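Local coordinates for protein adenine phosphoribosyltransferase (Leishmania donovani, PDB 1QB7) that probably converts adenine and 5-phosphoribosyl 1-diphosphate into AMP and diphosphate, the single-step purine salvage reaction, working as a homodimer with bound magnesium, at residues H74-D79 and P96-R101; S139-I144 and S164-V169. All coordinates share one frame; numbering follows the deposited sequence.

Interaction 1 of 2, residues H74-D79 and P96-R101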
loop_
_atom_site.group_PDB
_atom_site.type_symbol
_atom_site.label_atom_id
_atom_site.label_comp_id
_atom_site.label_asym_id
_atom_site.label_seq_id
_atom_site.Cartn_x
_atom_site.Cartn_y
_atom_site.Cartn_z
ATOM N N HIS A 74 11.500 12.282 -5.470
ATOM C CA HIS A 74 10.859 10.972 -5.324
ATOM C C HIS A 74 10.334 10.732 -3.906
ATOM O O HIS A 74 10.864 11.271 -2.932
ATOM C CB HIS A 74 11.879 9.835 -5.573
ATOM C CG HIS A 74 12.486 9.812 -6.946
ATOM N ND1 HIS A 74 13.524 10.639 -7.319
ATOM C CD2 HIS A 74 12.247 9.008 -8.010
ATOM C CE1 HIS A 74 13.895 10.346 -8.551
ATOM N NE2 HIS A 74 13.136 9.359 -8.993
ATOM N N ILE A 75 9.311 9.887 -3.807
ATOM C CA ILE A 75 8.751 9.467 -2.518
ATOM C C ILE A 75 8.989 7.944 -2.520
ATOM O O ILE A 75 8.669 7.268 -3.500
ATOM C CB ILE A 75 7.220 9.695 -2.404
ATOM C CG1 ILE A 75 6.844 11.174 -2.596
ATOM C CG2 ILE A 75 6.720 9.155 -1.068
ATOM C CD1 ILE A 75 7.251 12.092 -1.486
ATOM N N LEU A 76 9.617 7.423 -1.472
ATOM C CA LEU A 76 9.880 5.987 -1.373
ATOM C C LEU A 76 9.123 5.447 -0.163
ATOM O O LEU A 76 9.452 5.771 0.978
ATOM C CB LEU A 76 11.385 5.714 -1.240
ATOM C CG LEU A 76 11.857 4.264 -1.011
ATOM C CD1 LEU A 76 11.487 3.363 -2.178
ATOM C CD2 LEU A 76 13.355 4.228 -0.803
ATOM N N GLY A 77 8.095 4.647 -0.424
ATOM C CA GLY A 77 7.281 4.096 0.645
ATOM C C GLY A 77 7.585 2.646 0.956
ATOM O O GLY A 77 7.893 1.855 0.054
ATOM N N PHE A 78 7.468 2.295 2.236
ATOM C CA PHE A 78 7.746 0.939 2.708
ATOM C C PHE A 78 6.524 0.023 2.607
ATOM O O PHE A 78 5.410 0.415 2.948
ATOM C CB PHE A 78 8.233 0.969 4.165
ATOM C CG PHE A 78 9.471 1.809 4.396
ATOM C CD1 PHE A 78 10.103 2.476 3.352
ATOM C CD2 PHE A 78 9.991 1.943 5.681
ATOM C CE1 PHE A 78 11.232 3.268 3.585
ATOM C CE2 PHE A 78 11.115 2.729 5.927
ATOM C CZ PHE A 78 11.736 3.393 4.877
ATOM N N ASP A 79 6.759 -1.209 2.160
ATOM C CA ASP A 79 5.710 -2.222 2.003
ATOM C C ASP A 79 5.263 -2.689 3.395
ATOM O O ASP A 79 6.098 -3.119 4.186
ATOM C CB ASP A 79 6.294 -3.394 1.204
ATOM C CG ASP A 79 5.262 -4.450 0.823
ATOM O OD1 ASP A 79 4.076 -4.341 1.177
ATOM O OD2 ASP A 79 5.652 -5.408 0.134
ATOM N N PRO A 96 7.537 10.750 -8.891
ATOM C CA PRO A 96 7.416 9.290 -8.801
ATOM C C PRO A 96 7.262 8.730 -7.387
ATOM O O PRO A 96 7.774 9.303 -6.419
ATOM C CB PRO A 96 8.747 8.801 -9.393
ATOM C CG PRO A 96 9.154 9.895 -10.301
ATOM C CD PRO A 96 8.824 11.121 -9.500
ATOM N N PHE A 97 6.508 7.638 -7.268
ATOM C CA PHE A 97 6.384 6.955 -5.993
ATOM C C PHE A 97 7.069 5.615 -6.222
ATOM O O PHE A 97 6.649 4.835 -7.080
ATOM C CB PHE A 97 4.935 6.720 -5.544
ATOM C CG PHE A 97 4.836 5.889 -4.282
ATOM C CD1 PHE A 97 5.140 6.443 -3.042
ATOM C CD2 PHE A 97 4.528 4.532 -4.346
ATOM C CE1 PHE A 97 5.141 5.661 -1.888
ATOM C CE2 PHE A 97 4.527 3.743 -3.200
ATOM C CZ PHE A 97 4.837 4.310 -1.970
ATOM N N VAL A 98 8.158 5.393 -5.493
ATOM C CA VAL A 98 8.933 4.161 -5.591
ATOM C C VAL A 98 8.582 3.225 -4.422
ATOM O O VAL A 98 8.306 3.677 -3.308
ATOM C CB VAL A 98 10.457 4.468 -5.628
ATOM C CG1 VAL A 98 11.260 3.188 -5.827
ATOM C CG2 VAL A 98 10.765 5.466 -6.746
ATOM N N LEU A 99 8.585 1.922 -4.691
ATOM C CA LEU A 99 8.236 0.918 -3.691
ATOM C C LEU A 99 9.424 0.156 -3.118
ATOM O O LEU A 99 10.246 -0.374 -3.864
ATOM C CB LEU A 99 7.288 -0.123 -4.303
ATOM C CG LEU A 99 5.870 0.208 -4.764
ATOM C CD1 LEU A 99 5.856 1.224 -5.886
ATOM C CD2 LEU A 99 5.225 -1.080 -5.228
ATOM N N MET A 100 9.523 0.110 -1.795
ATOM C CA MET A 100 10.579 -0.676 -1.174
ATOM C C MET A 100 9.890 -1.950 -0.687
ATOM O O MET A 100 9.007 -1.904 0.171
ATOM C CB MET A 100 11.251 0.054 -0.012
ATOM C CG MET A 100 12.420 -0.735 0.561
ATOM S SD MET A 100 13.324 0.110 1.860
ATOM C CE MET A 100 12.315 -0.278 3.277
ATOM N N ARG A 101 10.259 -3.077 -1.282
ATOM C CA ARG A 101 9.655 -4.356 -0.929
ATOM C C ARG A 101 10.704 -5.457 -0.852
ATOM O O ARG A 101 11.851 -5.261 -1.252
ATOM C CB ARG A 101 8.625 -4.763 -1.990
ATOM C CG ARG A 101 7.775 -3.630 -2.566
ATOM C CD ARG A 101 6.637 -4.184 -3.409
ATOM N NE ARG A 101 5.724 -4.950 -2.572
ATOM C CZ ARG A 101 4.609 -5.538 -2.992
ATOM N NH1 ARG A 101 4.248 -5.471 -4.265
ATOM N NH2 ARG A 101 3.862 -6.207 -2.128
#

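Interaction 2 of 2, residues S139-I144 and S164-V169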
loop_
_atom_site.group_PDB
_atom_site.type_symbol
_atom_site.label_atom_id
_atom_site.label_comp_id
_atom_site.label_asym_id
_atom_site.label_seq_id
_atom_site.Cartn_x
_atom_site.Cartn_y
_atom_site.Cartn_z
ATOM N N SER A 139 18.921 12.389 -7.228
ATOM C CA SER A 139 17.561 12.316 -6.684
ATOM C C SER A 139 17.533 12.682 -5.206
ATOM O O SER A 139 18.474 12.403 -4.465
ATOM C CB SER A 139 16.978 10.912 -6.841
ATOM O OG SER A 139 16.921 10.502 -8.195
ATOM N N ARG A 140 16.458 13.343 -4.798
ATOM C CA ARG A 140 16.259 13.741 -3.411
ATOM C C ARG A 140 14.994 12.997 -3.005
ATOM O O ARG A 140 13.883 13.351 -3.402
ATOM C CB ARG A 140 16.122 15.259 -3.318
ATOM C CG ARG A 140 17.407 15.987 -3.725
ATOM C CD ARG A 140 17.258 17.504 -3.696
ATOM N NE ARG A 140 16.270 17.985 -4.663
ATOM C CZ ARG A 140 16.501 18.173 -5.963
ATOM N NH1 ARG A 140 17.701 17.925 -6.477
ATOM N NH2 ARG A 140 15.530 18.617 -6.752
ATOM N N VAL A 141 15.196 11.947 -2.218
ATOM C CA VAL A 141 14.136 11.042 -1.806
ATOM C C VAL A 141 13.552 11.196 -0.416
ATOM O O VAL A 141 14.276 11.255 0.576
ATOM C CB VAL A 141 14.639 9.578 -1.927
ATOM C CG1 VAL A 141 13.490 8.592 -1.776
ATOM C CG2 VAL A 141 15.379 9.378 -3.244
ATOM N N VAL A 142 12.225 11.219 -0.358
ATOM C CA VAL A 142 11.507 11.284 0.903
ATOM C C VAL A 142 11.075 9.851 1.216
ATOM O O VAL A 142 10.428 9.191 0.392
ATOM C CB VAL A 142 10.255 12.177 0.811
ATOM C CG1 VAL A 142 9.423 12.066 2.089
ATOM C CG2 VAL A 142 10.667 13.622 0.576
ATOM N N LEU A 143 11.523 9.347 2.364
ATOM C CA LEU A 143 11.186 7.999 2.830
ATOM C C LEU A 143 9.929 8.056 3.701
ATOM O O LEU A 143 9.818 8.918 4.566
ATOM C CB LEU A 143 12.358 7.406 3.615
ATOM C CG LEU A 143 13.571 6.892 2.846
ATOM C CD1 LEU A 143 14.206 7.980 2.006
ATOM C CD2 LEU A 143 14.562 6.329 3.843
ATOM N N ILE A 144 8.977 7.156 3.465
ATOM C CA ILE A 144 7.740 7.166 4.244
ATOM C C ILE A 144 7.213 5.784 4.669
ATOM O O ILE A 144 7.326 4.802 3.939
ATOM C CB ILE A 144 6.620 7.979 3.497
ATOM C CG1 ILE A 144 5.408 8.216 4.403
ATOM C CG2 ILE A 144 6.198 7.263 2.219
ATOM C CD1 ILE A 144 4.436 9.269 3.876
ATOM N N SER A 164 22.119 4.169 -4.554
ATOM C CA SER A 164 21.590 4.695 -5.810
ATOM C C SER A 164 22.248 6.018 -6.191
ATOM O O SER A 164 21.902 6.623 -7.211
ATOM C CB SER A 164 20.085 4.898 -5.694
ATOM O OG SER A 164 19.431 3.658 -5.560
ATOM N N ASP A 165 23.189 6.462 -5.359
ATOM C CA ASP A 165 23.913 7.713 -5.573
ATOM C C ASP A 165 22.956 8.904 -5.423
ATOM O O ASP A 165 23.104 9.930 -6.089
ATOM C CB ASP A 165 24.584 7.709 -6.960
ATOM C CG ASP A 165 25.817 8.606 -7.033
ATOM O OD1 ASP A 165 26.149 9.277 -6.033
ATOM O OD2 ASP A 165 26.467 8.627 -8.102
ATOM N N ALA A 166 21.977 8.752 -4.535
ATOM C CA ALA A 166 20.980 9.789 -4.271
ATOM C C ALA A 166 21.057 10.206 -2.805
ATOM O O ALA A 166 21.807 9.620 -2.026
ATOM C CB ALA A 166 19.580 9.262 -4.591
ATOM N N VAL A 167 20.291 11.227 -2.434
ATOM C CA VAL A 167 20.275 11.690 -1.048
ATOM C C VAL A 167 18.879 11.587 -0.441
ATOM O O VAL A 167 17.864 11.697 -1.139
ATOM C CB VAL A 167 20.804 13.158 -0.888
ATOM C CG1 VAL A 167 22.270 13.248 -1.292
ATOM C CG2 VAL A 167 19.976 14.123 -1.710
ATOM N N VAL A 168 18.851 11.313 0.858
ATOM C CA VAL A 168 17.608 11.205 1.615
ATOM C C VAL A 168 17.213 12.599 2.107
ATOM O O VAL A 168 18.025 13.301 2.719
ATOM C CB VAL A 168 17.785 10.263 2.836
ATOM C CG1 VAL A 168 16.579 10.343 3.771
ATOM C CG2 VAL A 168 18.000 8.833 2.361
ATOM N N VAL A 169 15.989 13.015 1.787
ATOM C CA VAL A 169 15.479 14.310 2.223
ATOM C C VAL A 169 15.185 14.182 3.710
ATOM O O VAL A 169 15.682 14.962 4.527
ATOM C CB VAL A 169 14.183 14.694 1.468
ATOM C CG1 VAL A 169 13.555 15.946 2.069
ATOM C CG2 VAL A 169 14.493 14.925 -0.000
#

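Interaction 1 of 2, residues H74-D79 and P96-R101
D79 and R101 meet in a salt bridge at the C-terminal end of the contact. R101 comes side-on with NE and NH2, both directed at one oxygen: NE lies 2.7 Å and NH2 3.0 Å from D79 OD2. The oxygen sits in the guanidinium plane, but both nitrogens reach it from one face of the carboxylate, whose plane is turned 68° from the guanidinium. A bend at chi3 (64°) of R101 folds its head back to D79; NH2 also bonds a citrate, probably from the crystallisation liquor.

Backbone bonds tie I75 and G77 to P96, V98 and M100 in parallel register, and D79 N to M100 O continues the ladder. With helix 86-93 between them in sequence, the two strands make a beta-alpha-beta unit of the phosphoribosyltransferase fold, and 97-100 is one of the two edge strands of the sheet within the chain.

Apolar contacts lie on both faces. On the L76, F78, V98 and M100 face, the M100 methyl CE stands over the F78 ring, 3.6 Å from its centroid (CH-pi), and with SD set obliquely makes a Met-aromatic contact. L76 CD1 touches V98 CG1 at 3.7 Å. On the other face I75 CG2 meets the edge of the F97 ring in its plane; the ring lies against G77, CE1 3.4 Å from G77 N and CZ by G77 CA, where a side chain there would point.

Interaction 2 of 2, residues S139-I144 and S164-V169
V169 packs against R140 and V142 where two parallel strands, 140-145 and 167-173, run together. From CB outward, V169 reaches both neighbours, one methyl to each. Its CB sits 3.6 Å from V141 O and 3.8 Å from V142 CG2, and its two methyls then part. CG1, anti to the backbone N (chi1 172°), stays beside V142 CG2. CG2, anti to the carbonyl carbon, goes the other way and lies over the R140 backbone, 3.6 Å from R140 C, with R140 CB next to it.

Three backbone bonds hold the strands: V167 N to S139 O, V141 N to V167 O and V169 N to V141 O. All three are nearly straight at the hydrogen. The third, 2.7 Å from V169 N to V141 O, differs in meeting its acceptor from above, the donor standing 39° out of the carbonyl plane; V169 leaves the extended conformation there.

R140 and V167 point the same way, side by side, with R140 CG against V167 CG2. Beyond CG the arginine leads away, and its NE bonds A71 O. V141 and V168 pair on the other face, with V161 and L158 of helix 152-163 packed on V168; in one of the two modelled conformers of L143, CD1 also touches V168 CG1. A166 CB comes 3.3 Å from S139 O at the start of the ladder.

The chain enters strand 167-173 from helix 152-163 through a Schellman motif with D165 at positive phi (67°). Strand 140-145, that helix and strand 167-173 form a beta-alpha-beta crossover, the repeating step of the Rossmann-like sheet of type I phosphoribosyltransferases.

In the fold
Interactions 1 and 2 have centres about 10 Å apart and lie in one sheet, ordered 167-173, 140-145, 74-78, 97-100, all four strands parallel. Strands 74-78 and 140-145 are neighbours, so the two contacts share a seam: L76 N is 2.7 Å from V142 O and I144 N is 2.9 Å from L76 O, both probable hydrogen bonds, and L76 CB packs on V141 CG1. Along the chain, interaction 1 closes before interaction 2 opens. Helix 152-163 packs on both, touching L76, M100 and V168. The F78 side chain lies beside D145 and T153, which hold magnesium, so interaction 1 reaches the metal site, whereas interaction 2 lies farther from it.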